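Local coordinates for diaminopimelate decarboxylase (Psychromonas ingrahamii, PDB 4XG1), which probably catalyses the pyridoxal 5'-phosphate-dependent decarboxylation of meso-diaminopimelate to L-lysine, the last step of lysine biosynthesis by the diaminopimelate pathway, at residues K24-P29 / R389-L394; A30-R35 / I393-E398; A36-H41 / A278-A283. One frame throughout, in Å; residues are numbered along the deposited sequence.

Contact 1: residues K24-P29 / R389-L394; sequences KKTGTP and RAAEIL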
ATOM      1  N   LYS B  24      -5.973  25.281   3.843  1.00 45.69           N
ATOM      2  CA  LYS B  24      -5.125  26.365   4.334  1.00 45.82           C
ATOM      3  C   LYS B  24      -4.799  26.087   5.781  1.00 46.76           C
ATOM      4  O   LYS B  24      -3.656  26.274   6.180  1.00 51.31           O
ATOM      5  CB  LYS B  24      -5.778  27.752   4.213  1.00 46.40           C
ATOM      6  N   LYS B  25      -5.779  25.612   6.555  1.00 44.21           N
ATOM      7  CA  LYS B  25      -5.526  25.281   7.950  1.00 46.04           C
ATOM      8  C   LYS B  25      -4.636  24.028   8.035  1.00 43.95           C
ATOM      9  O   LYS B  25      -3.614  24.039   8.709  1.00 45.02           O
ATOM     10  CB  LYS B  25      -6.834  25.142   8.789  1.00 52.35           C
ATOM     11  CG  LYS B  25      -7.538  23.772   8.795  1.00 57.75           C
ATOM     12  CD  LYS B  25      -8.667  23.661   9.831  1.00 57.85           C
ATOM     13  CE  LYS B  25      -9.608  22.500   9.490  1.00 55.00           C
ATOM     14  NZ  LYS B  25     -10.604  22.247  10.569  1.00 54.32           N
ATOM     15  N   THR B  26      -5.038  22.959   7.348  1.00 38.23           N
ATOM     16  CA  THR B  26      -4.429  21.648   7.501  1.00 31.32           C
ATOM     17  C   THR B  26      -3.157  21.438   6.681  1.00 23.68           C
ATOM     18  O   THR B  26      -2.360  20.585   7.009  1.00 20.37           O
ATOM     19  CB  THR B  26      -5.444  20.546   7.113  1.00 34.89           C
ATOM     20  OG1 THR B  26      -4.984  19.276   7.587  1.00 37.19           O
ATOM     21  CG2 THR B  26      -5.591  20.472   5.622  1.00 34.03           C
ATOM     22  N   GLY B  27      -3.008  22.168   5.585  1.00 19.56           N
ATOM     23  CA  GLY B  27      -1.969  21.884   4.606  1.00 16.25           C
ATOM     24  C   GLY B  27      -2.306  20.683   3.712  1.00 14.89           C
ATOM     25  O   GLY B  27      -3.253  19.933   3.953  1.00 14.17           O
ATOM     26  N   THR B  28      -1.478  20.451   2.711  1.00 13.21           N
ATOM     27  CA  THR B  28      -1.603  19.305   1.850  1.00 12.77           C
ATOM     28  C   THR B  28      -0.441  18.337   2.099  1.00 12.07           C
ATOM     29  O   THR B  28       0.615  18.770   2.552  1.00 12.27           O
ATOM     30  CB  THR B  28      -1.565  19.754   0.375  1.00 12.91           C
ATOM     31  OG1 THR B  28      -0.403  20.562   0.142  1.00 12.27           O
ATOM     32  CG2 THR B  28      -2.793  20.548   0.082  1.00 12.82           C
ATOM     33  N   PRO B  29      -0.585  17.063   1.751  1.00 11.40           N
ATOM     34  CA  PRO B  29      -1.796  16.508   1.163  1.00 11.54           C
ATOM     35  C   PRO B  29      -2.859  16.281   2.172  1.00 11.35           C
ATOM     36  O   PRO B  29      -2.561  16.149   3.383  1.00 11.21           O
ATOM     37  CB  PRO B  29      -1.354  15.148   0.629  1.00 11.40           C
ATOM     38  CG  PRO B  29      -0.126  14.838   1.407  1.00 12.00           C
ATOM     39  CD  PRO B  29       0.553  16.151   1.585  1.00 11.74           C
ATOM     40  N   ARG B 389       1.487   9.991   6.753  1.00 12.10           N
ATOM     41  CA  ARG B 389       0.177   9.875   6.205  1.00 13.98           C
ATOM     42  C   ARG B 389      -0.604  11.183   6.338  1.00 12.84           C
ATOM     43  O   ARG B 389      -0.468  11.914   7.331  1.00 13.76           O
ATOM     44  CB  ARG B 389      -0.637   8.695   6.796  1.00 16.42           C
ATOM     45  CG  ARG B 389      -0.308   7.422   6.057  1.00 18.76           C
ATOM     46  CD  ARG B 389      -1.162   6.233   6.434  1.00 21.41           C
ATOM     47  NE  ARG B 389      -0.642   5.559   7.624  1.00 23.92           N
ATOM     48  CZ  ARG B 389      -0.659   4.257   7.841  1.00 23.35           C
ATOM     49  NH1 ARG B 389      -0.145   3.832   8.963  1.00 27.93           N
ATOM     50  NH2 ARG B 389      -1.141   3.383   6.965  1.00 21.91           N
ATOM     51  N   ALA B 390      -1.418  11.412   5.327  1.00 11.08           N
ATOM     52  CA  ALA B 390      -2.181  12.610   5.161  1.00 10.48           C
ATOM     53  C   ALA B 390      -3.213  12.805   6.234  1.00  9.94           C
ATOM     54  O   ALA B 390      -3.655  11.872   6.886  1.00  9.10           O
ATOM     55  CB  ALA B 390      -2.902  12.551   3.820  1.00 10.64           C
ATOM     56  N   ALA B 391      -3.578  14.053   6.406  1.00 10.06           N
ATOM     57  CA  ALA B 391      -4.676  14.409   7.281  1.00 10.79           C
ATOM     58  C   ALA B 391      -5.943  14.070   6.565  1.00 11.18           C
ATOM     59  O   ALA B 391      -5.979  14.118   5.361  1.00 11.64           O
ATOM     60  CB  ALA B 391      -4.639  15.889   7.634  1.00 10.53           C
ATOM     61  N   GLU B 392      -6.970  13.725   7.312  1.00 11.93           N
ATOM     62  CA  GLU B 392      -8.269  13.484   6.755  1.00 12.64           C
ATOM     63  C   GLU B 392      -9.252  14.381   7.475  1.00 12.94           C
ATOM     64  O   GLU B 392      -9.261  14.462   8.700  1.00 11.41           O
ATOM     65  CB  GLU B 392      -8.668  12.021   6.933  1.00 13.36           C
ATOM     66  CG  GLU B 392      -7.893  11.061   6.078  1.00 14.64           C
ATOM     67  CD  GLU B 392      -8.118   9.631   6.455  1.00 17.18           C
ATOM     68  OE1 GLU B 392      -7.226   9.039   7.082  1.00 19.12           O
ATOM     69  OE2 GLU B 392      -9.186   9.065   6.140  1.00 22.66           O
ATOM     70  N   ILE B 393     -10.104  15.032   6.673  1.00 14.46           N
ATOM     71  CA  ILE B 393     -11.016  16.061   7.123  1.00 14.92           C
ATOM     72  C   ILE B 393     -12.418  15.772   6.689  1.00 15.89           C
ATOM     73  O   ILE B 393     -12.671  15.453   5.531  1.00 17.21           O
ATOM     74  CB  ILE B 393     -10.634  17.382   6.493  1.00 16.12           C
ATOM     75  CG1 ILE B 393      -9.234  17.748   6.925  1.00 17.21           C
ATOM     76  CG2 ILE B 393     -11.575  18.509   6.942  1.00 16.42           C
ATOM     77  CD1 ILE B 393      -8.657  18.875   6.100  1.00 18.33           C
ATOM     78  N   LEU B 394     -13.345  15.920   7.612  1.00 16.93           N
ATOM     79  CA  LEU B 394     -14.752  15.699   7.332  1.00 17.09           C
ATOM     80  C   LEU B 394     -15.500  17.021   7.389  1.00 18.68           C
ATOM     81  O   LEU B 394     -15.503  17.685   8.435  1.00 17.53           O
ATOM     82  CB  LEU B 394     -15.352  14.742   8.370  1.00 15.83           C
ATOM     83  CG  LEU B 394     -16.786  14.289   8.074  1.00 15.11           C
ATOM     84  CD1 LEU B 394     -16.971  13.752   6.657  1.00 14.70           C
ATOM     85  CD2 LEU B 394     -17.179  13.216   9.050  1.00 15.47           C
TER
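Thr26 and Ile393 meet tip to tip, and their methyl groups make the main apolar contact between residues 24-29 and 389-394. CG2 of Thr26 comes to 3.5 Å from Ile393 CD1. The threonine puts OG1 anti to its backbone N (chi1 -165°), which leaves CG2 in the crowded position between the N and the carbonyl carbon. On the strand side, Ile393 carries CG1 anti to its carbonyl carbon, and CD1 continues from there to the helix end. A second, looser apolar pair lies further along, where Pro29 CG stands 4.3 Å from Ala390 CB.

Two polar atoms touch methyls without bonding. The hydroxyl OG1 of Thr26 rests 3.4 Å from the methyl CB of Ala391. In the same way, the carbonyl O of Pro29 lies 3.6 Å from Ala390 CB. Pro29 O is 3.8 Å from Ala391 N, and no hydrogen bond is formed. That carbonyl is instead bonded by Arg406 NH1, while NH2 of the same guanidinium takes the carbonyl O of Thr26, so one arginine bridges both ends of the turn.

Gly27 leaves helix 19-26 with positive phi, and a cis peptide precedes Pro29, after which the chain enters strand 30-34. Ala391 and Ile393 both direct their side chains at the helix end, as alternate residues of one strand face. The contact thus seats the C-terminal end of helix 19-26 and its cis-proline turn against strand 391-396 of the mixed sheet.

With small methyls and no bond across it, the contact depends on shape, and the carbonyls of Thr26 and Pro29 are bonded by Arg406.

Contact 2: residues A30-R35 / I393-E398; sequences AYIYSR and ILVDGE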
ATOM      1  N   ALA B  30      -4.095  16.283   1.697  1.00 10.85           N
ATOM      2  CA  ALA B  30      -5.223  16.146   2.606  1.00 10.60           C
ATOM      3  C   ALA B  30      -6.390  15.472   1.935  1.00 10.28           C
ATOM      4  O   ALA B  30      -6.766  15.817   0.819  1.00 10.83           O
ATOM      5  CB  ALA B  30      -5.650  17.500   3.106  1.00 10.43           C
ATOM      6  N   TYR B  31      -6.949  14.485   2.607  1.00 10.13           N
ATOM      7  CA  TYR B  31      -8.192  13.876   2.154  1.00 10.14           C
ATOM      8  C   TYR B  31      -9.317  14.687   2.730  1.00 10.18           C
ATOM      9  O   TYR B  31      -9.267  15.044   3.917  1.00  9.49           O
ATOM     10  CB  TYR B  31      -8.318  12.440   2.658  1.00  9.62           C
ATOM     11  CG  TYR B  31      -7.629  11.423   1.769  1.00  9.48           C
ATOM     12  CD1 TYR B  31      -8.246  10.966   0.602  1.00  9.03           C
ATOM     13  CD2 TYR B  31      -6.394  10.866   2.128  1.00  9.09           C
ATOM     14  CE1 TYR B  31      -7.644  10.041  -0.203  1.00  8.86           C
ATOM     15  CE2 TYR B  31      -5.803   9.915   1.327  1.00  8.76           C
ATOM     16  CZ  TYR B  31      -6.420   9.514   0.167  1.00  8.88           C
ATOM     17  OH  TYR B  31      -5.851   8.538  -0.650  1.00  9.31           O
ATOM     18  N   ILE B  32     -10.329  14.946   1.903  1.00 10.32           N
ATOM     19  CA  ILE B  32     -11.489  15.690   2.356  1.00 11.17           C
ATOM     20  C   ILE B  32     -12.757  14.961   2.031  1.00 11.22           C
ATOM     21  O   ILE B  32     -12.956  14.555   0.880  1.00 11.34           O
ATOM     22  CB  ILE B  32     -11.524  17.077   1.694  1.00 12.27           C
ATOM     23  CG1 ILE B  32     -10.328  17.898   2.158  1.00 12.81           C
ATOM     24  CG2 ILE B  32     -12.791  17.837   2.100  1.00 12.76           C
ATOM     25  CD1 ILE B  32     -10.171  19.224   1.451  1.00 13.64           C
ATOM     26  N   TYR B  33     -13.603  14.793   3.029  1.00 11.66           N
ATOM     27  CA  TYR B  33     -14.821  13.998   2.882  1.00 12.71           C
ATOM     28  C   TYR B  33     -16.074  14.839   3.124  1.00 14.44           C
ATOM     29  O   TYR B  33     -16.086  15.706   4.006  1.00 14.01           O
ATOM     30  CB  TYR B  33     -14.824  12.842   3.866  1.00 12.56           C
ATOM     31  CG  TYR B  33     -13.610  11.923   3.790  1.00 12.99           C
ATOM     32  CD1 TYR B  33     -13.265  11.272   2.623  1.00 13.13           C
ATOM     33  CD2 TYR B  33     -12.803  11.707   4.916  1.00 13.81           C
ATOM     34  CE1 TYR B  33     -12.159  10.448   2.567  1.00 13.34           C
ATOM     35  CE2 TYR B  33     -11.694  10.900   4.866  1.00 13.53           C
ATOM     36  CZ  TYR B  33     -11.376  10.266   3.689  1.00 13.55           C
ATOM     37  OH  TYR B  33     -10.274   9.437   3.645  1.00 13.62           O
ATOM     38  N   SER B  34     -17.109  14.582   2.316  1.00 16.15           N
ATOM     39  CA  SER B  34     -18.439  15.186   2.465  1.00 16.82           C
ATOM     40  C   SER B  34     -19.340  14.354   3.323  1.00 16.11           C
ATOM     41  O   SER B  34     -19.696  13.268   2.953  1.00 15.80           O
ATOM     42  CB  SER B  34     -19.117  15.348   1.106  1.00 17.56           C
ATOM     43  OG  SER B  34     -20.527  15.526   1.260  1.00 18.99           O
ATOM     44  N   ARG B  35     -19.738  14.869   4.469  1.00 18.38           N
ATOM     45  CA  ARG B  35     -20.714  14.150   5.319  1.00 20.47           C
ATOM     46  C   ARG B  35     -22.040  13.894   4.593  1.00 21.68           C
ATOM     47  O   ARG B  35     -22.588  12.797   4.647  1.00 19.91           O
ATOM     48  CB  ARG B  35     -21.056  14.947   6.555  1.00 22.75           C
ATOM     49  CG  ARG B  35     -22.230  14.312   7.256  1.00 25.54           C
ATOM     50  CD  ARG B  35     -22.612  15.027   8.524  1.00 29.15           C
ATOM     51  NE  ARG B  35     -23.520  14.172   9.291  1.00 33.03           N
ATOM     52  CZ  ARG B  35     -24.035  14.487  10.477  1.00 38.15           C
ATOM     53  NH1 ARG B  35     -23.736  15.655  11.054  1.00 43.10           N
ATOM     54  NH2 ARG B  35     -24.850  13.635  11.083  1.00 38.23           N
ATOM     55  N   ILE B 393     -10.104  15.032   6.673  1.00 14.46           N
ATOM     56  CA  ILE B 393     -11.016  16.061   7.123  1.00 14.92           C
ATOM     57  C   ILE B 393     -12.418  15.772   6.689  1.00 15.89           C
ATOM     58  O   ILE B 393     -12.671  15.453   5.531  1.00 17.21           O
ATOM     59  CB  ILE B 393     -10.634  17.382   6.493  1.00 16.12           C
ATOM     60  CG1 ILE B 393      -9.234  17.748   6.925  1.00 17.21           C
ATOM     61  CG2 ILE B 393     -11.575  18.509   6.942  1.00 16.42           C
ATOM     62  CD1 ILE B 393      -8.657  18.875   6.100  1.00 18.33           C
ATOM     63  N   LEU B 394     -13.345  15.920   7.612  1.00 16.93           N
ATOM     64  CA  LEU B 394     -14.752  15.699   7.332  1.00 17.09           C
ATOM     65  C   LEU B 394     -15.500  17.021   7.389  1.00 18.68           C
ATOM     66  O   LEU B 394     -15.503  17.685   8.435  1.00 17.53           O
ATOM     67  CB  LEU B 394     -15.352  14.742   8.370  1.00 15.83           C
ATOM     68  CG  LEU B 394     -16.786  14.289   8.074  1.00 15.11           C
ATOM     69  CD1 LEU B 394     -16.971  13.752   6.657  1.00 14.70           C
ATOM     70  CD2 LEU B 394     -17.179  13.216   9.050  1.00 15.47           C
ATOM     71  N   VAL B 395     -16.139  17.369   6.283  1.00 20.08           N
ATOM     72  CA  VAL B 395     -16.901  18.583   6.192  1.00 22.70           C
ATOM     73  C   VAL B 395     -18.391  18.353   6.409  1.00 27.40           C
ATOM     74  O   VAL B 395     -18.994  17.433   5.849  1.00 27.60           O
ATOM     75  CB  VAL B 395     -16.732  19.262   4.856  1.00 23.51           C
ATOM     76  CG1 VAL B 395     -17.637  20.488   4.779  1.00 25.06           C
ATOM     77  CG2 VAL B 395     -15.291  19.691   4.680  1.00 24.14           C
ATOM     78  N   ASP B 396     -18.964  19.196   7.274  1.00 31.00           N
ATOM     79  CA  ASP B 396     -20.384  19.173   7.583  1.00 30.16           C
ATOM     80  C   ASP B 396     -20.950  20.587   7.444  1.00 31.95           C
ATOM     81  O   ASP B 396     -20.682  21.468   8.269  1.00 32.92           O
ATOM     82  CB  ASP B 396     -20.604  18.663   8.993  1.00 29.32           C
ATOM     83  CG  ASP B 396     -22.048  18.447   9.279  1.00 34.21           C
ATOM     84  OD1 ASP B 396     -22.865  18.844   8.388  1.00 34.94           O
ATOM     85  OD2 ASP B 396     -22.368  17.847  10.355  1.00 32.50           O
ATOM     86  N   GLY B 397     -21.707  20.804   6.387  1.00 32.49           N
ATOM     87  CA  GLY B 397     -22.261  22.110   6.118  1.00 34.55           C
ATOM     88  C   GLY B 397     -21.191  23.157   5.990  1.00 35.92           C
ATOM     89  O   GLY B 397     -20.511  23.245   4.976  1.00 35.05           O
ATOM     90  N   GLU B 398     -21.022  23.936   7.049  1.00 42.80           N
ATOM     91  CA  GLU B 398     -20.008  24.991   7.082  1.00 46.96           C
ATOM     92  C   GLU B 398     -18.920  24.719   8.116  1.00 41.04           C
ATOM     93  O   GLU B 398     -18.090  25.586   8.377  1.00 41.15           O
ATOM     94  CB  GLU B 398     -20.670  26.353   7.332  1.00 52.18           C
ATOM     95  CG  GLU B 398     -20.547  27.301   6.146  1.00 59.39           C
ATOM     96  CD  GLU B 398     -21.158  28.676   6.373  1.00 65.71           C
ATOM     97  OE1 GLU B 398     -22.369  28.722   6.709  1.00 61.97           O
ATOM     98  OE2 GLU B 398     -20.435  29.695   6.169  1.00 64.96           O
TER
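Tyr31 and Tyr33 exchange backbone bonds with Ile393 and Val395 in a parallel ladder of two strands. Tyr31 O accepts from Ile393 N, Tyr33 N gives to Ile393 O at 2.8 Å, Tyr33 O accepts from Val395 N in a nearly straight bond (177°), and Arg35 N closes the run on Val395 O. Ile32 and Ser34 bond instead to the backbone of Val285 and Ala283.

Beyond the ladder, Arg35 is extended from CG to NE and runs beside Asp396. Its NH1 meets Asp396 OD2 at 2.7 Å on the syn side, 34° out of the carboxylate plane, the guanidinium and carboxylate planes being 78° apart. NE is held separately by Glu39. An alanine in place of Arg35 would probably leave Asp396 and Glu39 without their cationic partner. The hydroxyl of Tyr33 pairs with Glu392, that of Tyr31 with the carbonyl of Asp310. Ser34, the N-cap of helix 35-49, bonds through OG to Glu15 and Thr37.

On one face Ile32 CG2 lies 4.0 Å from Val395 CG2; on the other, Leu394 CD1 packs 3.6 Å from Tyr33 CB.

Strand 30-34 sits between strands 284-294 and 391-396. Helix 19-26 covers the Ile32 face, helix 66-74 lies against Leu394, and Leu419 of the second subunit packs on Leu394 and Asp396.

Contact 3: residues A36-H41 / A278-A283; sequences ATIERH and AIMANA. With TME (propane), chain S.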
ATOM      1  N   ALA B  36     -22.532  14.930   3.909  1.00 21.30           N
ATOM      2  CA  ALA B  36     -23.796  14.851   3.211  1.00 21.30           C
ATOM      3  C   ALA B  36     -23.733  13.790   2.112  1.00 20.08           C
ATOM      4  O   ALA B  36     -24.652  12.990   1.973  1.00 21.47           O
ATOM      5  CB  ALA B  36     -24.152  16.203   2.604  1.00 22.63           C
ATOM      6  N   THR B  37     -22.662  13.780   1.334  1.00 18.00           N
ATOM      7  CA  THR B  37     -22.531  12.795   0.286  1.00 17.40           C
ATOM      8  C   THR B  37     -22.506  11.388   0.841  1.00 19.23           C
ATOM      9  O   THR B  37     -23.090  10.498   0.271  1.00 19.54           O
ATOM     10  CB  THR B  37     -21.261  13.002  -0.500  1.00 17.69           C
ATOM     11  OG1 THR B  37     -21.215  14.358  -0.975  1.00 17.33           O
ATOM     12  CG2 THR B  37     -21.183  12.019  -1.682  1.00 17.27           C
ATOM     13  N   ILE B  38     -21.838  11.180   1.975  1.00 20.44           N
ATOM     14  CA  ILE B  38     -21.779   9.841   2.569  1.00 20.98           C
ATOM     15  C   ILE B  38     -23.175   9.379   2.963  1.00 22.87           C
ATOM     16  O   ILE B  38     -23.596   8.236   2.699  1.00 23.25           O
ATOM     17  CB  ILE B  38     -20.869   9.812   3.821  1.00 19.12           C
ATOM     18  CG1 ILE B  38     -19.420  10.033   3.402  1.00 18.59           C
ATOM     19  CG2 ILE B  38     -20.984   8.502   4.556  1.00 18.83           C
ATOM     20  CD1 ILE B  38     -18.514  10.433   4.531  1.00 18.16           C
ATOM     21  N   GLU B  39     -23.888  10.279   3.632  1.00 25.58           N
ATOM     22  CA  GLU B  39     -25.227   9.984   4.135  1.00 25.63           C
ATOM     23  C   GLU B  39     -26.196   9.754   2.971  1.00 23.29           C
ATOM     24  O   GLU B  39     -26.903   8.777   2.933  1.00 21.06           O
ATOM     25  CB  GLU B  39     -25.675  11.121   5.052  1.00 26.42           C
ATOM     26  CG  GLU B  39     -24.945  11.037   6.390  1.00 26.71           C
ATOM     27  CD  GLU B  39     -25.303  12.117   7.390  1.00 25.93           C
ATOM     28  OE1 GLU B  39     -25.815  13.195   6.983  1.00 26.14           O
ATOM     29  OE2 GLU B  39     -25.027  11.888   8.585  1.00 22.77           O
ATOM     30  N   ARG B  40     -26.173  10.639   2.009  1.00 24.25           N
ATOM     31  CA  ARG B  40     -27.032  10.491   0.860  1.00 27.24           C
ATOM     32  C   ARG B  40     -26.810   9.139   0.219  1.00 28.49           C
ATOM     33  O   ARG B  40     -27.780   8.439  -0.098  1.00 30.05           O
ATOM     34  CB  ARG B  40     -26.771  11.577  -0.141  1.00 29.35           C
ATOM     35  CG  ARG B  40     -27.809  11.672  -1.214  1.00 33.50           C
ATOM     36  CD  ARG B  40     -27.465  12.841  -2.107  1.00 38.75           C
ATOM     37  NE  ARG B  40     -26.475  12.467  -3.106  1.00 46.10           N
ATOM     38  CZ  ARG B  40     -25.774  13.321  -3.862  1.00 57.48           C
ATOM     39  NH1 ARG B  40     -25.903  14.646  -3.716  1.00 55.84           N
ATOM     40  NH2 ARG B  40     -24.925  12.836  -4.775  1.00 59.10           N
ATOM     41  N   HIS B  41     -25.542   8.760   0.044  1.00 26.96           N
ATOM     42  CA  HIS B  41     -25.218   7.517  -0.663  1.00 23.94           C
ATOM     43  C   HIS B  41     -25.625   6.282   0.120  1.00 21.90           C
ATOM     44  O   HIS B  41     -26.080   5.318  -0.468  1.00 20.80           O
ATOM     45  CB  HIS B  41     -23.750   7.456  -1.061  1.00 24.12           C
ATOM     46  CG  HIS B  41     -23.416   8.279  -2.267  1.00 24.68           C
ATOM     47  ND1 HIS B  41     -22.121   8.525  -2.649  1.00 25.42           N
ATOM     48  CD2 HIS B  41     -24.200   8.933  -3.162  1.00 26.86           C
ATOM     49  CE1 HIS B  41     -22.117   9.270  -3.746  1.00 27.67           C
ATOM     50  NE2 HIS B  41     -23.368   9.547  -4.070  1.00 27.31           N
ATOM     51  N   ALA B 278     -19.488   2.244  -3.725  1.00 12.49           N
ATOM     52  CA  ALA B 278     -20.667   2.981  -4.172  1.00 13.81           C
ATOM     53  C   ALA B 278     -21.085   4.007  -3.136  1.00 14.68           C
ATOM     54  O   ALA B 278     -21.587   5.084  -3.472  1.00 13.61           O
ATOM     55  CB  ALA B 278     -21.800   2.038  -4.441  1.00 14.35           C
ATOM     56  N   ILE B 279     -20.800   3.713  -1.876  1.00 15.85           N
ATOM     57  CA  ILE B 279     -21.048   4.704  -0.834  1.00 17.28           C
ATOM     58  C   ILE B 279     -19.962   5.758  -0.732  1.00 16.14           C
ATOM     59  O   ILE B 279     -20.258   6.932  -0.616  1.00 20.55           O
ATOM     60  CB  ILE B 279     -21.289   4.042   0.520  1.00 18.43           C
ATOM     61  CG1 ILE B 279     -22.603   3.280   0.458  1.00 16.92           C
ATOM     62  CG2 ILE B 279     -21.336   5.086   1.632  1.00 19.63           C
ATOM     63  CD1 ILE B 279     -22.849   2.419   1.668  1.00 16.63           C
ATOM     64  N   MET B 280     -18.705   5.373  -0.778  1.00 15.56           N
ATOM     65  CA  MET B 280     -17.617   6.318  -0.398  1.00 13.99           C
ATOM     66  C   MET B 280     -16.826   6.936  -1.518  1.00 12.88           C
ATOM     67  O   MET B 280     -16.252   8.004  -1.325  1.00 12.01           O
ATOM     68  CB  MET B 280     -16.640   5.622   0.533  1.00 13.42           C
ATOM     69  CG  MET B 280     -17.212   5.294   1.892  1.00 13.23           C
ATOM     70  SD  MET B 280     -17.690   6.729   2.849  1.00 13.06           S
ATOM     71  CE  MET B 280     -16.296   7.841   2.659  1.00 12.38           C
ATOM     72  N   ALA B 281     -16.763   6.293  -2.678  1.00 12.96           N
ATOM     73  CA  ALA B 281     -15.799   6.730  -3.699  1.00 14.26           C
ATOM     74  C   ALA B 281     -15.846   8.220  -3.945  1.00 15.65           C
ATOM     75  O   ALA B 281     -14.870   8.939  -3.755  1.00 16.78           O
ATOM     76  CB  ALA B 281     -15.991   5.982  -4.972  1.00 14.44           C
ATOM     77  N   ASN B 282     -17.016   8.703  -4.318  1.00 17.70           N
ATOM     78  CA  ASN B 282     -17.158  10.115  -4.677  1.00 17.74           C
ATOM     79  C   ASN B 282     -17.590  10.982  -3.505  1.00 16.62           C
ATOM     80  O   ASN B 282     -17.819  12.180  -3.684  1.00 17.11           O
ATOM     81  CB  ASN B 282     -18.103  10.249  -5.855  1.00 18.30           C
ATOM     82  CG  ASN B 282     -17.462   9.788  -7.149  1.00 20.53           C
ATOM     83  OD1 ASN B 282     -16.351  10.205  -7.483  1.00 20.76           O
ATOM     84  ND2 ASN B 282     -18.150   8.913  -7.885  1.00 21.12           N
ATOM     85  N   ALA B 283     -17.633  10.402  -2.307  1.00 15.17           N
ATOM     86  CA  ALA B 283     -17.766  11.178  -1.064  1.00 14.89           C
ATOM     87  C   ALA B 283     -16.447  11.773  -0.547  1.00 14.40           C
ATOM     88  O   ALA B 283     -16.464  12.426   0.495  1.00 14.31           O
ATOM     89  CB  ALA B 283     -18.390  10.348   0.038  1.00 15.15           C
TER
HETATM   90  C1  TME S 507     -27.321  14.920   4.600  1.00 25.19           C
HETATM   91  C2  TME S 507     -27.505  13.941   3.414  1.00 25.65           C
HETATM   92  C3  TME S 507     -27.532  14.587   2.021  1.00 24.45           C
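His41 bonds to a backbone carbonyl of the helix at 277-280 from above the plane of that carbonyl. ND1 of His41 gives its hydrogen to Ile279 O at 3.2 Å. The donor stands 43° out of the carbonyl plane with a C=O...N angle of 124°, while the oxygen lies in the imidazole plane, at the ring edge. CG of His41 is anti to its own carbonyl carbon (chi1 -78°), and the ring turns its ND1 edge to Ile279 O. A second carbonyl, Ala278 O, is 3.6 Å from ND1 of His41 and obliquely placed to the ring. Two carbonyls this close would be expected to favour a hydrogen on ND1.

One turn back along helix 35-49, the contact is apolar. CG1 of Ile38 touches both Ala283 CB, at 3.5 Å, and Met280 SD, at 3.8 Å. The methionine is bent at chi2 and chi3, which folds SD and CE back to the isoleucine, its CE reaching Ile38 CD1 as well. Thr37 adds CG2, 3.7 Å from Ala283 CB, while its OG1 is taken by Ser34 and His3. Helix 66-74 covers Ile38 and Met280 through Leu71, Met72 and Val68.

A propane molecule lies against Ala36, Glu39 and Arg40, its C3 3.3 Å from Ala36 O and its C1 3.3 Å from Glu39 OE1. The other carboxylate oxygen of Glu39, OE2, is in a salt bridge with Arg35.

Both segments belong to the pyridoxal-binding domain, a TIM barrel. Helix 277-280 begins at Arg277, the last of the residues Glu274 to Arg277 predicted to bind the cofactor, and the side chain of Ala278 is about 5 Å from a bound pyridoxal phosphate-lysine adduct (LLP). The contact thus joins helix 35-49 to the chain next to the barrel's cofactor site.

From the N terminus the chain runs through helix 19-26, strand 30-34 and helix 35-49, and the three contacts take these up in turn. Contact 1 closes the longest loop, from 24-29 to 389-394. Contact 2, between 30-35 and 393-398, is staggered with it, ending on the same strand and sharing Ile393 and Leu394. Contact 3, between 36-41 and 278-283, nests inside both loops. Contact 1 sets the end of helix 19-26 on strand 391-396, contact 2 pairs two strands of the mixed sheet, and contact 3 reaches the barrel. Ser34 N and Ala283 O, probably hydrogen-bonded, link contacts 2 and 3, as does packing of Leu394 on Ile38.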